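Local coordinates for protein putative dehydrogenase (Amycolatopsis orientalis, PDB 5FWN) that probably reduces imines to amines with NADPH as hydride donor, as a member of the HIBADH-related family of oxidoreductases, at residues 221-226 against 281-286. Residues are numbered along the deposited sequence; the frame is centred on the assembly and turned at random.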
loop_
_atom_site.group_PDB
_atom_site.type_symbol
_atom_site.label_atom_id
_atom_site.label_comp_id
_atom_site.label_asym_id
_atom_site.label_seq_id
_atom_site.Cartn_x
_atom_site.Cartn_y
_atom_site.Cartn_z
ATOM N N ALA A 221 2.968 -13.265 -1.249
ATOM C CA ALA A 221 3.014 -14.313 -2.242
ATOM C C ALA A 221 4.206 -14.129 -3.191
ATOM O O ALA A 221 4.834 -15.088 -3.571
ATOM C CB ALA A 221 1.721 -14.366 -3.035
ATOM N N GLU A 222 4.509 -12.904 -3.605
ATOM C CA GLU A 222 5.661 -12.681 -4.442
ATOM C C GLU A 222 6.976 -12.813 -3.669
ATOM O O GLU A 222 7.977 -13.118 -4.278
ATOM C CB GLU A 222 5.581 -11.304 -5.101
ATOM C CG GLU A 222 4.546 -11.253 -6.223
ATOM C CD GLU A 222 5.015 -12.005 -7.458
ATOM O OE1 GLU A 222 6.270 -12.032 -7.720
ATOM O OE2 GLU A 222 4.134 -12.596 -8.154
ATOM N N ALA A 223 6.977 -12.535 -2.363
ATOM C CA ALA A 223 8.207 -12.470 -1.575
ATOM C C ALA A 223 8.737 -13.910 -1.540
ATOM O O ALA A 223 8.068 -14.771 -1.017
ATOM C CB ALA A 223 7.943 -11.960 -0.177
ATOM N N PRO A 224 9.909 -14.173 -2.156
ATOM C CA PRO A 224 10.322 -15.597 -2.216
ATOM C C PRO A 224 10.646 -16.224 -0.843
ATOM O O PRO A 224 10.772 -17.440 -0.748
ATOM C CB PRO A 224 11.556 -15.591 -3.149
ATOM C CG PRO A 224 11.955 -14.162 -3.337
ATOM C CD PRO A 224 10.822 -13.280 -2.909
ATOM N N THR A 225 10.801 -15.399 0.192
ATOM C CA THR A 225 11.114 -15.924 1.516
ATOM C C THR A 225 9.896 -16.140 2.409
ATOM O O THR A 225 10.083 -16.535 3.535
ATOM C CB THR A 225 12.164 -15.031 2.233
ATOM O OG1 THR A 225 11.740 -13.663 2.231
ATOM C CG2 THR A 225 13.491 -15.121 1.535
ATOM N N ILE A 226 8.676 -15.845 1.946
ATOM C CA ILE A 226 7.463 -15.946 2.779
ATOM C C ILE A 226 6.522 -16.912 2.123
ATOM O O ILE A 226 6.351 -16.856 0.921
ATOM C CB ILE A 226 6.682 -14.638 2.813
ATOM C CG1 ILE A 226 7.462 -13.519 3.527
ATOM C CG2 ILE A 226 5.290 -14.816 3.427
ATOM C CD1 ILE A 226 7.466 -13.646 5.026
ATOM N N SER A 281 9.005 -13.641 -12.700
ATOM C CA SER A 281 8.083 -13.263 -11.639
ATOM C C SER A 281 8.009 -11.730 -11.485
ATOM O O SER A 281 8.906 -11.011 -11.887
ATOM C CB SER A 281 8.554 -13.886 -10.345
ATOM O OG SER A 281 9.739 -13.256 -9.933
ATOM N N TYR A 282 6.925 -11.244 -10.928
ATOM C CA TYR A 282 6.776 -9.813 -10.648
ATOM C C TYR A 282 7.939 -9.356 -9.736
ATOM O O TYR A 282 8.560 -8.317 -9.970
ATOM C CB TYR A 282 5.398 -9.485 -10.024
ATOM C CG TYR A 282 5.129 -7.961 -10.075
ATOM C CD1 TYR A 282 5.775 -7.077 -9.222
ATOM C CD2 TYR A 282 4.264 -7.417 -11.019
ATOM C CE1 TYR A 282 5.566 -5.703 -9.310
ATOM C CE2 TYR A 282 4.055 -6.073 -11.121
ATOM C CZ TYR A 282 4.686 -5.203 -10.264
ATOM O OH TYR A 282 4.443 -3.833 -10.413
ATOM N N TYR A 283 8.277 -10.171 -8.747
ATOM C CA TYR A 283 9.238 -9.796 -7.732
ATOM C C TYR A 283 10.562 -9.447 -8.352
ATOM O O TYR A 283 11.246 -8.548 -7.853
ATOM C CB TYR A 283 9.408 -10.918 -6.683
ATOM C CG TYR A 283 9.998 -10.424 -5.421
ATOM C CD1 TYR A 283 9.189 -9.888 -4.427
ATOM C CD2 TYR A 283 11.394 -10.446 -5.219
ATOM C CE1 TYR A 283 9.741 -9.392 -3.260
ATOM C CE2 TYR A 283 11.943 -9.963 -4.056
ATOM C CZ TYR A 283 11.098 -9.442 -3.084
ATOM O OH TYR A 283 11.615 -8.931 -1.945
ATOM N N SER A 284 10.918 -10.113 -9.471
ATOM C CA SER A 284 12.186 -9.848 -10.194
ATOM C C SER A 284 12.373 -8.385 -10.671
ATOM O O SER A 284 13.501 -7.957 -10.869
ATOM C CB SER A 284 12.372 -10.834 -11.408
ATOM O OG SER A 284 11.478 -10.473 -12.481
ATOM N N VAL A 285 11.306 -7.591 -10.780
ATOM C CA VAL A 285 11.447 -6.139 -10.965
ATOM C C VAL A 285 12.497 -5.559 -9.989
ATOM O O VAL A 285 13.221 -4.619 -10.334
ATOM C CB VAL A 285 10.098 -5.418 -10.733
ATOM C CG1 VAL A 285 10.278 -3.938 -10.508
ATOM C CG2 VAL A 285 9.162 -5.647 -11.903
ATOM N N ILE A 286 12.584 -6.107 -8.788
ATOM C CA ILE A 286 13.515 -5.589 -7.770
ATOM C C ILE A 286 14.975 -5.591 -8.255
ATOM O O ILE A 286 15.803 -4.733 -7.847
ATOM C CB ILE A 286 13.379 -6.372 -6.458
ATOM C CG1 ILE A 286 13.971 -5.559 -5.278
ATOM C CG2 ILE A 286 14.038 -7.777 -6.574
ATOM C CD1 ILE A 286 13.824 -6.252 -3.929
HETATM O O HOH W 1 4.787 -13.188 -10.591
#
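The carboxylate of E222 accepts the backbone N-H of Y283, while P224, two residues on, lies over the ring of Y283. E222 ends helix 199-222, and its CG stands beside its own backbone N, anti to the carbonyl carbon; the chain then bends at chi2, bringing the carboxylate across to Y282 and Y283. There E222 OE1 accepts from Y283 N at 2.9 Å, with an N-H...O angle of 139°; the amide comes from above the carboxylate plane, 41° out of it, so the bond is neither straight nor coplanar. Y282 N lies 3.4 Å from the same E222 OE1 at too poor an angle to bond. It donates instead to a water 2.9 Å away, and that water donates to E222 OE2 at 2.6 Å. Because OE2 also accepts from A235 N, both carboxylate oxygens are engaged, which is likely to restrict the rotation of the group. E222 CD packs 3.6 Å from Y282 CB. The Y282 ring leads away, its OH bonding N183 of the second subunit. The Y283 ring is carried toward the chain leaving the helix by a chi1 that sets CG opposite the backbone N. P224 CD sits 3.6 Å from the centroid of the Y283 ring, 9° off the normal, a CH-pi contact over the face; A223 CA approaches CE1 of Y283 obliquely. Replacing E222 by an alanine removes the carboxylate, which would probably leave Y283 N and A235 N without this acceptor and the bridging water short of one partner. The contact thus joins the end of helix 199-222 to the 3-10 segment near the C-terminus, within the reductive aminase-like C-terminal domain. A buried carboxylate bound by two amides and a water is likely to be stabilised as the anion, and the proline-tyrosine packing complements this polar grip close to the calcium-binding residues A221, A223 and I226.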